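Local coordinates for RabGAP/TBC protein (Chlamydomonas reinhardtii, PDB 4P17) that is of unknown function but carries the TBC domain of RabGAPs, though without the usual catalytic fingers, so GAP activity is uncertain, at residues Val12-Leu15 with Tyr16-Ile20; Arg248-Asp251 with Ser252-Glu256; Arg299-Leu302 with Met303-Phe307. All coordinates share one frame; numbering follows the deposited sequence.

Contact 1: residues Val12-Leu15 with Tyr16-Ile20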
loop_
_atom_site.group_PDB
_atom_site.type_symbol
_atom_site.label_atom_id
_atom_site.label_comp_id
_atom_site.label_asym_id
_atom_site.label_seq_id
_atom_site.Cartn_x
_atom_site.Cartn_y
_atom_site.Cartn_z
ATOM N N VAL A 12 -17.518 -13.716 -4.321
ATOM C CA VAL A 12 -16.386 -14.192 -3.529
ATOM C C VAL A 12 -15.633 -13.005 -2.934
ATOM O O VAL A 12 -15.553 -11.944 -3.555
ATOM C CB VAL A 12 -15.427 -15.045 -4.386
ATOM C CG1 VAL A 12 -14.025 -15.134 -3.757
ATOM C CG2 VAL A 12 -16.008 -16.423 -4.598
ATOM N N HIS A 13 -15.064 -13.184 -1.745
ATOM C CA HIS A 13 -14.305 -12.110 -1.127
ATOM C C HIS A 13 -12.870 -12.562 -0.840
ATOM O O HIS A 13 -12.570 -13.790 -0.796
ATOM C CB HIS A 13 -14.977 -11.657 0.162
ATOM C CG HIS A 13 -15.037 -12.729 1.207
ATOM N ND1 HIS A 13 -13.996 -12.982 2.078
ATOM C CD2 HIS A 13 -16.011 -13.619 1.512
ATOM C CE1 HIS A 13 -14.328 -13.979 2.878
ATOM N NE2 HIS A 13 -15.544 -14.385 2.555
ATOM N N ASP A 14 -12.006 -11.582 -0.627
ATOM C CA ASP A 14 -10.633 -11.871 -0.224
ATOM C C ASP A 14 -10.505 -11.918 1.303
ATOM O O ASP A 14 -11.498 -11.865 2.019
ATOM C CB ASP A 14 -9.645 -10.859 -0.851
ATOM C CG ASP A 14 -9.823 -9.450 -0.378
ATOM O OD1 ASP A 14 -10.446 -9.195 0.696
ATOM O OD2 ASP A 14 -9.282 -8.589 -1.113
ATOM N N LEU A 15 -9.271 -12.018 1.786
ATOM C CA LEU A 15 -9.034 -12.292 3.196
ATOM C C LEU A 15 -9.595 -11.174 4.020
ATOM O O LEU A 15 -10.140 -11.381 5.093
ATOM C CB LEU A 15 -7.543 -12.464 3.477
ATOM C CG LEU A 15 -7.177 -12.494 4.959
ATOM C CD1 LEU A 15 -7.835 -13.734 5.579
ATOM C CD2 LEU A 15 -5.663 -12.496 5.144
ATOM N N TYR A 16 -9.477 -9.981 3.488
ATOM C CA TYR A 16 -9.844 -8.783 4.234
ATOM C C TYR A 16 -11.300 -8.384 4.020
ATOM O O TYR A 16 -11.741 -7.339 4.520
ATOM C CB TYR A 16 -8.902 -7.672 3.799
ATOM C CG TYR A 16 -7.529 -7.873 4.350
ATOM C CD1 TYR A 16 -7.270 -7.712 5.707
ATOM C CD2 TYR A 16 -6.492 -8.266 3.530
ATOM C CE1 TYR A 16 -5.999 -7.905 6.218
ATOM C CE2 TYR A 16 -5.226 -8.459 4.037
ATOM C CZ TYR A 16 -4.980 -8.276 5.360
ATOM O OH TYR A 16 -3.711 -8.503 5.818
ATOM N N GLY A 17 -12.044 -9.219 3.306
ATOM C CA GLY A 17 -13.470 -9.008 3.121
ATOM C C GLY A 17 -13.902 -8.223 1.891
ATOM O O GLY A 17 -15.079 -7.892 1.766
ATOM N N PHE A 18 -12.972 -7.899 0.997
ATOM C CA PHE A 18 -13.327 -7.169 -0.238
ATOM C C PHE A 18 -13.844 -8.162 -1.232
ATOM O O PHE A 18 -13.271 -9.248 -1.351
ATOM C CB PHE A 18 -12.111 -6.449 -0.842
ATOM C CG PHE A 18 -11.581 -5.347 0.018
ATOM C CD1 PHE A 18 -12.090 -4.067 -0.073
ATOM C CD2 PHE A 18 -10.586 -5.599 0.948
ATOM C CE1 PHE A 18 -11.599 -3.070 0.737
ATOM C CE2 PHE A 18 -10.110 -4.621 1.754
ATOM C CZ PHE A 18 -10.605 -3.351 1.652
ATOM N N PRO A 19 -14.937 -7.823 -1.928
ATOM C CA PRO A 19 -15.357 -8.715 -3.013
ATOM C C PRO A 19 -14.337 -8.716 -4.116
ATOM O O PRO A 19 -13.786 -7.654 -4.417
ATOM C CB PRO A 19 -16.671 -8.098 -3.507
ATOM C CG PRO A 19 -17.132 -7.233 -2.443
ATOM C CD PRO A 19 -15.903 -6.730 -1.726
ATOM N N ILE A 20 -14.083 -9.886 -4.707
ATOM C CA ILE A 20 -13.242 -9.988 -5.901
ATOM C C ILE A 20 -13.856 -11.014 -6.854
ATOM O O ILE A 20 -14.733 -11.794 -6.456
ATOM C CB ILE A 20 -11.766 -10.379 -5.559
ATOM C CG1 ILE A 20 -11.722 -11.553 -4.592
ATOM C CG2 ILE A 20 -11.026 -9.194 -4.996
ATOM C CD1 ILE A 20 -10.310 -12.138 -4.370
#

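Contact 2: residues Arg248-Asp251 with Ser252-Glu256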
loop_
_atom_site.group_PDB
_atom_site.type_symbol
_atom_site.label_atom_id
_atom_site.label_comp_id
_atom_site.label_asym_id
_atom_site.label_seq_id
_atom_site.Cartn_x
_atom_site.Cartn_y
_atom_site.Cartn_z
ATOM N N ARG A 248 1.292 -6.958 0.632
ATOM C CA ARG A 248 2.652 -7.436 0.451
ATOM C C ARG A 248 3.588 -6.319 0.020
ATOM O O ARG A 248 4.765 -6.260 0.444
ATOM C CB ARG A 248 2.692 -8.559 -0.574
ATOM C CG ARG A 248 2.179 -9.873 -0.046
ATOM C CD ARG A 248 3.196 -10.558 0.860
ATOM N NE ARG A 248 4.474 -10.786 0.190
ATOM C CZ ARG A 248 4.704 -11.806 -0.640
ATOM N NH1 ARG A 248 3.751 -12.712 -0.874
ATOM N NH2 ARG A 248 5.888 -11.934 -1.212
ATOM N N THR A 249 3.097 -5.409 -0.804
ATOM C CA THR A 249 3.900 -4.224 -1.131
ATOM C C THR A 249 4.160 -3.407 0.149
ATOM O O THR A 249 5.266 -2.880 0.382
ATOM C CB THR A 249 3.260 -3.313 -2.215
ATOM O OG1 THR A 249 2.196 -2.527 -1.677
ATOM C CG2 THR A 249 2.752 -4.109 -3.416
ATOM N N TRP A 250 3.150 -3.339 0.993
ATOM C CA TRP A 250 3.251 -2.557 2.224
ATOM C C TRP A 250 4.199 -3.204 3.225
ATOM O O TRP A 250 4.970 -2.500 3.929
ATOM C CB TRP A 250 1.857 -2.384 2.832
ATOM C CG TRP A 250 0.968 -1.371 2.094
ATOM C CD1 TRP A 250 1.184 -0.813 0.823
ATOM C CD2 TRP A 250 -0.252 -0.794 2.582
ATOM N NE1 TRP A 250 0.160 0.076 0.536
ATOM C CE2 TRP A 250 -0.735 0.090 1.586
ATOM C CE3 TRP A 250 -0.983 -0.932 3.780
ATOM C CZ2 TRP A 250 -1.927 0.831 1.744
ATOM C CZ3 TRP A 250 -2.180 -0.189 3.926
ATOM C CH2 TRP A 250 -2.622 0.681 2.915
ATOM N N ASP A 251 4.171 -4.534 3.297
ATOM C CA ASP A 251 5.164 -5.275 4.110
ATOM C C ASP A 251 6.565 -4.730 3.857
ATOM O O ASP A 251 7.271 -4.332 4.760
ATOM C CB ASP A 251 5.186 -6.778 3.818
ATOM C CG ASP A 251 3.914 -7.510 4.275
ATOM O OD1 ASP A 251 3.190 -6.958 5.111
ATOM O OD2 ASP A 251 3.667 -8.655 3.802
ATOM N N SER A 252 6.977 -4.724 2.603
ATOM C CA SER A 252 8.323 -4.248 2.289
ATOM C C SER A 252 8.472 -2.722 2.332
ATOM O O SER A 252 9.547 -2.221 2.665
ATOM C CB SER A 252 8.749 -4.789 0.938
ATOM O OG SER A 252 9.020 -6.192 1.089
ATOM N N LEU A 253 7.418 -1.985 2.006
ATOM C CA LEU A 253 7.462 -0.526 2.094
ATOM C C LEU A 253 7.778 -0.059 3.512
ATOM O O LEU A 253 8.560 0.883 3.728
ATOM C CB LEU A 253 6.128 0.095 1.658
ATOM C CG LEU A 253 5.979 1.617 1.819
ATOM C CD1 LEU A 253 6.996 2.360 0.937
ATOM C CD2 LEU A 253 4.559 2.097 1.530
ATOM N N PHE A 254 7.125 -0.692 4.475
ATOM C CA PHE A 254 7.261 -0.304 5.882
ATOM C C PHE A 254 8.577 -0.781 6.484
ATOM O O PHE A 254 8.878 -0.438 7.613
ATOM C CB PHE A 254 6.083 -0.859 6.733
ATOM C CG PHE A 254 4.737 -0.227 6.397
ATOM C CD1 PHE A 254 4.635 1.137 6.169
ATOM C CD2 PHE A 254 3.595 -0.990 6.290
ATOM C CE1 PHE A 254 3.419 1.712 5.839
ATOM C CE2 PHE A 254 2.392 -0.408 5.945
ATOM C CZ PHE A 254 2.312 0.934 5.726
ATOM N N TYR A 255 9.363 -1.545 5.731
ATOM C CA TYR A 255 10.687 -1.985 6.199
ATOM C C TYR A 255 11.850 -1.422 5.372
ATOM O O TYR A 255 12.855 -0.967 5.921
ATOM C CB TYR A 255 10.753 -3.504 6.193
ATOM C CG TYR A 255 12.052 -4.000 6.754
ATOM C CD1 TYR A 255 12.230 -4.119 8.121
ATOM C CD2 TYR A 255 13.086 -4.363 5.921
ATOM C CE1 TYR A 255 13.421 -4.570 8.642
ATOM C CE2 TYR A 255 14.282 -4.815 6.436
ATOM C CZ TYR A 255 14.430 -4.923 7.787
ATOM O OH TYR A 255 15.620 -5.381 8.270
ATOM N N GLU A 256 11.712 -1.445 4.051
ATOM C CA GLU A 256 12.795 -1.040 3.164
ATOM C C GLU A 256 12.682 0.407 2.703
ATOM O O GLU A 256 13.668 0.989 2.280
ATOM C CB GLU A 256 12.824 -1.948 1.928
ATOM C CG GLU A 256 13.046 -3.399 2.240
ATOM C CD GLU A 256 13.340 -4.212 1.020
ATOM O OE1 GLU A 256 14.075 -3.737 0.121
ATOM O OE2 GLU A 256 12.837 -5.336 0.970
#

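Contact 3: residues Arg299-Leu302 with Met303-Phe307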
loop_
_atom_site.group_PDB
_atom_site.type_symbol
_atom_site.label_atom_id
_atom_site.label_comp_id
_atom_site.label_asym_id
_atom_site.label_seq_id
_atom_site.Cartn_x
_atom_site.Cartn_y
_atom_site.Cartn_z
ATOM N N ARG A 299 0.390 -12.414 -5.699
ATOM C CA ARG A 299 1.225 -11.521 -4.913
ATOM C C ARG A 299 2.658 -12.061 -4.707
ATOM O O ARG A 299 3.608 -11.298 -4.576
ATOM C CB ARG A 299 0.552 -11.225 -3.559
ATOM C CG ARG A 299 0.223 -12.418 -2.705
ATOM C CD ARG A 299 -0.699 -12.024 -1.595
ATOM N NE ARG A 299 -0.876 -13.108 -0.632
ATOM C CZ ARG A 299 -1.863 -13.987 -0.672
ATOM N NH1 ARG A 299 -2.778 -13.942 -1.635
ATOM N NH2 ARG A 299 -1.939 -14.913 0.260
ATOM N N ASP A 300 2.820 -13.379 -4.751
ATOM C CA ASP A 300 4.141 -13.959 -4.640
ATOM C C ASP A 300 4.997 -13.572 -5.847
ATOM O O ASP A 300 6.154 -13.131 -5.716
ATOM C CB ASP A 300 4.086 -15.489 -4.549
ATOM C CG ASP A 300 3.646 -16.020 -3.196
ATOM O OD1 ASP A 300 3.715 -15.302 -2.167
ATOM O OD2 ASP A 300 3.289 -17.221 -3.168
ATOM N N VAL A 301 4.425 -13.739 -7.032
ATOM C CA VAL A 301 5.149 -13.431 -8.254
ATOM C C VAL A 301 5.386 -11.931 -8.375
ATOM O O VAL A 301 6.448 -11.500 -8.870
ATOM C CB VAL A 301 4.395 -13.959 -9.458
ATOM C CG1 VAL A 301 5.026 -13.474 -10.765
ATOM C CG2 VAL A 301 4.347 -15.478 -9.367
ATOM N N LEU A 302 4.431 -11.123 -7.936
ATOM C CA LEU A 302 4.663 -9.674 -7.989
ATOM C C LEU A 302 5.905 -9.303 -7.191
ATOM O O LEU A 302 6.745 -8.516 -7.654
ATOM C CB LEU A 302 3.464 -8.872 -7.455
ATOM C CG LEU A 302 3.681 -7.345 -7.553
ATOM C CD1 LEU A 302 3.886 -6.871 -9.004
ATOM C CD2 LEU A 302 2.488 -6.613 -6.927
ATOM N N MET A 303 6.013 -9.774 -5.958
ATOM C CA MET A 303 7.127 -9.303 -5.133
ATOM C C MET A 303 8.442 -9.942 -5.602
ATOM O O MET A 303 9.495 -9.306 -5.633
ATOM C CB MET A 303 6.891 -9.602 -3.670
ATOM C CG MET A 303 5.656 -8.918 -3.106
ATOM S SD MET A 303 5.567 -7.166 -3.519
ATOM C CE MET A 303 6.907 -6.397 -2.593
ATOM N N ALA A 304 8.392 -11.220 -5.943
ATOM C CA ALA A 304 9.590 -11.871 -6.419
ATOM C C ALA A 304 10.085 -11.170 -7.702
ATOM O O ALA A 304 11.300 -10.988 -7.925
ATOM C CB ALA A 304 9.319 -13.327 -6.662
ATOM N N THR A 305 9.149 -10.738 -8.534
ATOM C CA THR A 305 9.552 -10.046 -9.756
ATOM C C THR A 305 10.141 -8.677 -9.393
ATOM O O THR A 305 11.164 -8.282 -9.941
ATOM C CB THR A 305 8.392 -9.906 -10.760
ATOM O OG1 THR A 305 7.911 -11.216 -11.103
ATOM C CG2 THR A 305 8.849 -9.194 -12.025
ATOM N N ALA A 306 9.536 -7.976 -8.437
ATOM C CA ALA A 306 10.053 -6.673 -8.014
ATOM C C ALA A 306 11.495 -6.721 -7.542
ATOM O O ALA A 306 12.248 -5.739 -7.703
ATOM C CB ALA A 306 9.169 -6.097 -6.900
ATOM N N PHE A 307 11.902 -7.854 -6.974
ATOM C CA PHE A 307 13.254 -7.948 -6.416
ATOM C C PHE A 307 14.216 -8.773 -7.254
ATOM O O PHE A 307 15.333 -9.046 -6.776
ATOM C CB PHE A 307 13.240 -8.560 -5.007
ATOM C CG PHE A 307 12.336 -7.842 -4.039
ATOM C CD1 PHE A 307 12.635 -6.543 -3.627
ATOM C CD2 PHE A 307 11.219 -8.476 -3.523
ATOM C CE1 PHE A 307 11.816 -5.877 -2.748
ATOM C CE2 PHE A 307 10.390 -7.830 -2.630
ATOM C CZ PHE A 307 10.684 -6.509 -2.250
#

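Contact 1: residues Val12-Leu15 with Tyr16-Ile20
Asp14 and Gly17 close a type I beta turn, Gly17 N bonding Asp14 O at 3.0 Å, and Asp14 N in turn donates to Phe18 O at 2.8 Å. With Gly17 at positive phi (92°) this is the G1 beta bulge of a short hairpin-like loop ahead of helix 27-50; a side chain at Gly17 would be jammed against the preceding carbonyl. Beyond it His13 and Pro19 form a single bridge, and Ile20 N meets Val12 O at 2.8 Å.

The Asp14 carboxylate turns back on the turn's backbone N-H groups. Its CG sits between the backbone N and the carbonyl carbon (chi1 65°), which brings OD1 within 2.9 Å of Phe18 N, a bond that arrives from above the carboxylate plane; Tyr16 N adds a weak one. OD1 also lies at the edge of the Phe18 ring, while Ile20 CD1 touches Asp14 CB at 3.8 Å. Leu15 CD2 lies over one face of the Tyr16 ring, toward its rim.

Further out, Ser243 OG bonds Asp14 OD2 and Glu244 takes Leu15 N, so the turn is held against the start of helix 243-256. The Tyr16 hydroxyl reaches Arg73. Back at the turn itself, His13 ND1 donates almost straight to Asp14 O at 2.7 Å, in the plane of its own ring and from the face of that carbonyl opposite Gly17 N.

Contact 2: residues Arg248-Asp251 with Ser252-Glu256
Trp250 and Phe254, one turn apart on helix 243-256, carry the apolar part of this buried contact in the all-helical TBC fold. Their first torsions are nearly equal, each CG lying anti to its carbonyl carbon (chi1 -75° for Trp250 and -67° for Phe254), and the two side chains therefore run side by side in the same direction. Phe254 CE2 touches Trp250 CB at 3.7 Å and comes to 4.0 Å from CE3 of the indole. The rings themselves meet obliquely, with planes 66° apart. Leu175 and Ile183 of helix 169-183 pack on Phe254, and Trp77 meets its ring edge-to-face; Leu253 reaches Leu179 and Ile183 of the same helix 169-183.

The backbone bonds are those of an alpha helix. Phe254 N reaches Trp250 O at 2.9 Å and Leu253 N reaches Thr249 O at 2.8 Å, whereas the bond from Ser252 N to Arg248 O is weak at 3.5 Å. At the end of the helix Ser252 O accepts from both Tyr255 N and Glu256 N. Trp250 O is also crowded by the side chain one turn on, Phe254 CD2 lying 3.1 Å from it.

The polar ends of Trp250 and Asp251 find partners in other parts of the chain. Trp250 NE1 donates to Leu236 O, and the Asp251 carboxylate takes Trp77 NE1 on OD1, with a salt bridge from Arg73 and a hydrogen bond from Val68 N on OD2. Three donors, one of them cationic, around a buried carboxylate would probably favour its ionised form, and the buried indole N-H likewise has an acceptor, so this helix can sit inside the domain with the polar groups of Trp250 and Asp251 satisfied.

Contact 3: residues Arg299-Leu302 with Met303-Phe307
Thr305 folds back on Val301 in a local contact one turn long on helix 299-306, the last helix of the chain, which lies partly buried beside helix 243-256. Val301 O receives two bonds from the same residue: Thr305 N at 2.8 Å and Thr305 OG1 at 2.7 Å, reaching it from opposite faces of the carbonyl plane. The hydroxyl gets there because OG1 is anti to the carbonyl carbon of Thr305 (chi1 -59°), which also sets it 3.7 Å from Val301 CG1 where the two side chains cross. With an alanine here, Val301 O would probably keep the backbone bond but lose its second donor, and Val301 CG1 would lose the hydroxyl oxygen beside it.

In the all-helical TBC fold this helix packs against helices 243-256 and 259-271: Leu302 meets Val264 and Met268 of the latter and Thr245 of the former, and Met303 packs on Arg248. Met303 CG lies 3.5 Å from Arg299 O, and beyond it the chain bends at chi2 and chi3. At the start of the helix Arg299 makes a salt bridge to Asp34, and the Asp300 carboxylate takes Asn36 ND2 on OD2.

Main-chain bonds keep the turns regular: Met303 N to Arg299 O at 3.2 Å, Ala304 N to Asp300 O at 3.0 Å, and Ala306 N to Leu302 O at 2.9 Å. The Ala304 methyl rests 3.3 Å from Asp300 O. Phe307, the first residue to leave helical angles, turns its ring to Arg65 in a cation-pi contact.

Contacts 1, 2 and 3 follow one another along the chain, from the N-terminal loop through helix 243-256 to the last helix, 299-306. Contacts 2 and 3 have centres about 12 Å apart and touch: Arg248 NH1 forms a 2.9 Å salt bridge with Asp300 OD1, and Phe307 packs on Ser252 and Glu256. Contact 1 lies about 21 Å, centre to centre, from each of the others and touches neither, yet it is tied to the beginning of helix 243-256 through Ser243 and Glu244. Helix 243-256 thus links both ends of the modelled chain, and Arg73 bridges Tyr16 of contact 1 and Asp251 of contact 2.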